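Local coordinates for protein catalase-3 (Neurospora crassa, PDB 4AJ9) that breaks down hydrogen peroxide into water and oxygen with a heme cofactor, and so probably protects cells from peroxide damage, at residues F143-Q146 with R150-D153. Residues are numbered along the deposited sequence; the frame is centred on the assembly and turned at random.
Sequences FFIQ and RFPD. With HEM (protoporphyrin IX containing Fe), chain Y.
F143 and F151 meet over the same heme, their side chains crossing at about a right angle and CZ of F143 lying 3.6 Å from CE1 of F151. F143 arrives at the rim of the F151 ring, near its plane, and the two rings are inclined by roughly 34° rather than stacked. With its CG anti to the backbone N (chi1 -164°), F151 lies nearly parallel to pyrrole C, and CE2 of F151 comes within 3.3 Å of heme C4C. F143 is more tilted: one face turns to heme vinyl carbon CAB, 3.7 Å from CG of F143, while F144 covers the other face. I145 projects from the loop toward the start of helix 151-158, its CD1 against the R150-F151 backbone, 3.4 Å from N of F151, and reaching the edge of the F151 ring. If F151 were an alanine, pyrrole C would probably lose the ring lying on it and F143 CZ its neighbour, whereas I145 would keep its backbone contact. Away from the heme, one water accepts from backbone N of Q146, another donates to its OE1, and both accept weakly from NH1 of R150; NE of R150 bonds to the Q29 carbonyl of a second subunit, whose F54 ring meets F151 almost perpendicularly. With the predicted active-site residues H65 and N138 close to F143, this phenylalanine pair forms part of the distal heme pocket characteristic of the catalase fold.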
ATOM      1  N   PHE C 143     -20.931 -11.283  23.631  1.00  7.28           N
ATOM      2  CA  PHE C 143     -20.513 -10.051  22.988  1.00  7.46           C
ATOM      3  C   PHE C 143     -21.608  -8.980  23.003  1.00  6.82           C
ATOM      4  O   PHE C 143     -22.763  -9.287  23.263  1.00  6.61           O
ATOM      5  CB  PHE C 143     -20.014 -10.313  21.576  1.00  7.52           C
ATOM      6  CG  PHE C 143     -19.075  -9.251  21.081  1.00  8.67           C
ATOM      7  CD1 PHE C 143     -17.787  -9.167  21.585  1.00  9.35           C
ATOM      8  CD2 PHE C 143     -19.492  -8.317  20.160  1.00  8.01           C
ATOM      9  CE1 PHE C 143     -16.920  -8.182  21.147  1.00 18.62           C
ATOM     10  CE2 PHE C 143     -18.637  -7.324  19.724  1.00 11.23           C
ATOM     11  CZ  PHE C 143     -17.349  -7.251  20.220  1.00 15.25           C
ATOM     12  N   PHE C 144     -21.236  -7.733  22.709  1.00  9.04           N
ATOM     13  CA  PHE C 144     -22.134  -6.580  22.864  1.00  4.63           C
ATOM     14  C   PHE C 144     -23.325  -6.547  21.919  1.00  7.52           C
ATOM     15  O   PHE C 144     -24.380  -5.996  22.256  1.00  6.76           O
ATOM     16  CB  PHE C 144     -21.385  -5.259  22.637  1.00  5.01           C
ATOM     17  CG  PHE C 144     -20.329  -4.958  23.661  1.00  6.82           C
ATOM     18  CD1 PHE C 144     -20.664  -4.394  24.889  1.00  8.31           C
ATOM     19  CD2 PHE C 144     -18.998  -5.193  23.381  1.00  6.85           C
ATOM     20  CE1 PHE C 144     -19.678  -4.085  25.822  1.00  9.64           C
ATOM     21  CE2 PHE C 144     -18.004  -4.889  24.311  1.00  7.13           C
ATOM     22  CZ  PHE C 144     -18.344  -4.334  25.525  1.00  6.90           C
ATOM     23  N   ILE C 145     -23.151  -7.083  20.722  1.00  6.72           N
ATOM     24  CA  ILE C 145     -24.130  -6.857  19.668  1.00  8.27           C
ATOM     25  C   ILE C 145     -24.461  -8.162  18.986  1.00  5.81           C
ATOM     26  O   ILE C 145     -23.709  -9.120  19.095  1.00  6.58           O
ATOM     27  CB  ILE C 145     -23.618  -5.856  18.623  1.00  3.45           C
ATOM     28  CG1 ILE C 145     -22.253  -6.318  18.099  1.00  4.57           C
ATOM     29  CG2 ILE C 145     -23.517  -4.443  19.238  1.00  4.22           C
ATOM     30  CD1 ILE C 145     -21.744  -5.556  16.921  1.00  4.48           C
ATOM     31  N   GLN C 146     -25.592  -8.185  18.290  1.00  6.08           N
ATOM     32  CA  GLN C 146     -26.159  -9.431  17.771  1.00  5.86           C
ATOM     33  C   GLN C 146     -26.011  -9.561  16.258  1.00  6.77           C
ATOM     34  O   GLN C 146     -26.355 -10.579  15.682  1.00  8.44           O
ATOM     35  CB  GLN C 146     -27.642  -9.526  18.149  1.00  8.27           C
ATOM     36  CG  GLN C 146     -27.899  -9.423  19.645  1.00 10.67           C
ATOM     37  CD  GLN C 146     -29.368  -9.501  19.999  1.00 15.60           C
ATOM     38  OE1 GLN C 146     -30.179  -8.711  19.510  1.00 13.14           O
ATOM     39  NE2 GLN C 146     -29.722 -10.456  20.857  1.00  6.89           N
ATOM     40  N   ARG C 150     -23.273  -4.051  12.913  1.00  2.09           N
ATOM     41  CA  ARG C 150     -23.229  -3.002  13.930  1.00  5.51           C
ATOM     42  C   ARG C 150     -21.851  -2.860  14.592  1.00  5.03           C
ATOM     43  O   ARG C 150     -21.657  -2.008  15.469  1.00  1.85           O
ATOM     44  CB  ARG C 150     -24.308  -3.245  14.997  1.00  4.16           C
ATOM     45  CG  ARG C 150     -25.686  -3.486  14.404  1.00  3.57           C
ATOM     46  CD  ARG C 150     -26.745  -3.809  15.460  1.00  7.68           C
ATOM     47  NE  ARG C 150     -28.037  -4.034  14.820  1.00 12.41           N
ATOM     48  CZ  ARG C 150     -29.166  -4.340  15.456  1.00 15.12           C
ATOM     49  NH1 ARG C 150     -29.180  -4.468  16.778  1.00 11.46           N
ATOM     50  NH2 ARG C 150     -30.286  -4.515  14.759  1.00 10.20           N
ATOM     51  N   PHE C 151     -20.889  -3.677  14.176  1.00  6.48           N
ATOM     52  CA  PHE C 151     -19.558  -3.618  14.797  1.00  5.10           C
ATOM     53  C   PHE C 151     -18.907  -2.218  14.741  1.00  4.62           C
ATOM     54  O   PHE C 151     -18.380  -1.730  15.756  1.00  5.08           O
ATOM     55  CB  PHE C 151     -18.628  -4.690  14.211  1.00  2.65           C
ATOM     56  CG  PHE C 151     -17.383  -4.947  15.035  1.00  7.54           C
ATOM     57  CD1 PHE C 151     -17.474  -5.443  16.331  1.00  6.52           C
ATOM     58  CD2 PHE C 151     -16.121  -4.700  14.504  1.00  5.58           C
ATOM     59  CE1 PHE C 151     -16.321  -5.686  17.092  1.00  8.71           C
ATOM     60  CE2 PHE C 151     -14.965  -4.940  15.254  1.00  4.57           C
ATOM     61  CZ  PHE C 151     -15.063  -5.442  16.544  1.00  4.95           C
ATOM     62  N   PRO C 152     -18.928  -1.568  13.566  1.00  2.72           N
ATOM     63  CA  PRO C 152     -18.295  -0.248  13.479  1.00  2.85           C
ATOM     64  C   PRO C 152     -18.990   0.761  14.376  1.00  3.80           C
ATOM     65  O   PRO C 152     -18.354   1.693  14.865  1.00  4.51           O
ATOM     66  CB  PRO C 152     -18.491   0.143  12.012  1.00  2.21           C
ATOM     67  CG  PRO C 152     -18.552  -1.158  11.291  1.00  4.64           C
ATOM     68  CD  PRO C 152     -19.322  -2.075  12.242  1.00  4.34           C
ATOM     69  N   ASP C 153     -20.281   0.565  14.604  1.00  2.61           N
ATOM     70  CA  ASP C 153     -21.009   1.411  15.548  1.00  2.25           C
ATOM     71  C   ASP C 153     -20.535   1.251  16.991  1.00  4.80           C
ATOM     72  O   ASP C 153     -20.179   2.227  17.647  1.00  4.93           O
ATOM     73  CB  ASP C 153     -22.515   1.149  15.452  1.00  5.86           C
ATOM     74  CG  ASP C 153     -23.064   1.465  14.076  1.00  6.51           C
ATOM     75  OD1 ASP C 153     -23.024   2.651  13.688  1.00  6.03           O
ATOM     76  OD2 ASP C 153     -23.524   0.532  13.386  1.00  5.77           O
TER
HETATM   77  CHA HEM Y1720      -9.581  -8.589  16.155  1.00  3.43           C
HETATM   78  CHB HEM Y1720     -12.302 -11.290  19.154  1.00  4.66           C
HETATM   79  CHC HEM Y1720     -16.293  -9.533  17.045  1.00  5.71           C
HETATM   80  CHD HEM Y1720     -13.581  -7.570  13.544  1.00  5.92           C
HETATM   81  C1A HEM Y1720      -9.954  -9.439  17.182  1.00  3.27           C
HETATM   82  C2A HEM Y1720      -9.066 -10.112  18.122  1.00  4.40           C
HETATM   83  C3A HEM Y1720      -9.825 -10.843  18.957  1.00  4.30           C
HETATM   84  C4A HEM Y1720     -11.210 -10.678  18.563  1.00  4.55           C
HETATM   85  CMA HEM Y1720      -9.344 -11.735  20.128  1.00  2.35           C
HETATM   86  CAA HEM Y1720      -7.522  -9.949  18.168  1.00  1.90           C
HETATM   87  CBA HEM Y1720      -6.808 -11.110  17.482  1.00  4.61           C
HETATM   88  CGA HEM Y1720      -5.324 -10.927  17.665  1.00  4.30           C
HETATM   89  O1A HEM Y1720      -4.627 -10.601  16.673  1.00  4.96           O
HETATM   90  O2A HEM Y1720      -4.833 -11.099  18.813  1.00  4.88           O
HETATM   91  C1B HEM Y1720     -13.625 -11.095  18.805  1.00  3.63           C
HETATM   92  C2B HEM Y1720     -14.764 -11.812  19.351  1.00  4.37           C
HETATM   93  C3B HEM Y1720     -15.875 -11.313  18.786  1.00  3.57           C
HETATM   94  C4B HEM Y1720     -15.465 -10.287  17.848  1.00  5.58           C
HETATM   95  CMB HEM Y1720     -14.627 -12.923  20.417  1.00  1.69           C
HETATM   96  CAB HEM Y1720     -17.348 -11.742  18.986  1.00  8.96           C
HETATM   97  CBB HEM Y1720     -17.650 -12.985  19.380  1.00 11.90           C
HETATM   98  C1C HEM Y1720     -15.901  -8.927  15.876  1.00  3.45           C
HETATM   99  C2C HEM Y1720     -16.775  -8.516  14.788  1.00  4.52           C
HETATM  100  C3C HEM Y1720     -16.008  -7.960  13.846  1.00  8.29           C
HETATM  101  C4C HEM Y1720     -14.637  -8.041  14.276  1.00  5.40           C
HETATM  102  CMC HEM Y1720     -18.309  -8.653  14.772  1.00  2.50           C
HETATM  103  CAC HEM Y1720     -16.424  -7.404  12.477  1.00  4.71           C
HETATM  104  CBC HEM Y1720     -17.449  -7.962  11.831  1.00 10.17           C
HETATM  105  C1D HEM Y1720     -12.270  -7.641  13.914  1.00  8.15           C
HETATM  106  C2D HEM Y1720     -11.182  -7.128  13.122  1.00  2.41           C
HETATM  107  C3D HEM Y1720      -9.936  -7.443  13.937  1.00  0.97           C
HETATM  108  C4D HEM Y1720     -10.394  -8.121  15.130  1.00  1.58           C
HETATM  109  CMD HEM Y1720     -11.291  -6.419  11.756  1.00  2.92           C
HETATM  110  CAD HEM Y1720      -8.482  -7.124  13.553  1.00  3.01           C
HETATM  111  CBD HEM Y1720      -7.903  -8.387  12.926  1.00  3.52           C
HETATM  112  CGD HEM Y1720      -6.515  -8.104  12.416  1.00  2.95           C
HETATM  113  O1D HEM Y1720      -5.739  -9.075  12.248  1.00  3.32           O
HETATM  114  O2D HEM Y1720      -6.182  -6.909  12.209  1.00  7.16           O
HETATM  115  NA  HEM Y1720     -11.248  -9.815  17.483  1.00  1.81           N
HETATM  116  NB  HEM Y1720     -14.093 -10.183  17.894  1.00  3.03           N
HETATM  117  NC  HEM Y1720     -14.603  -8.623  15.524  1.00  4.10           N
HETATM  118  ND  HEM Y1720     -11.778  -8.220  15.076  1.00  2.46           N
HETATM  119 FE   HEM Y1720     -12.918  -9.312  16.465  1.00  5.35          FE
HETATM  120  O   HOH W   1     -27.171  -5.666  18.984  1.00 12.89           O
HETATM  121  O   HOH W   2     -30.015  -5.974  19.169  1.00 13.99           O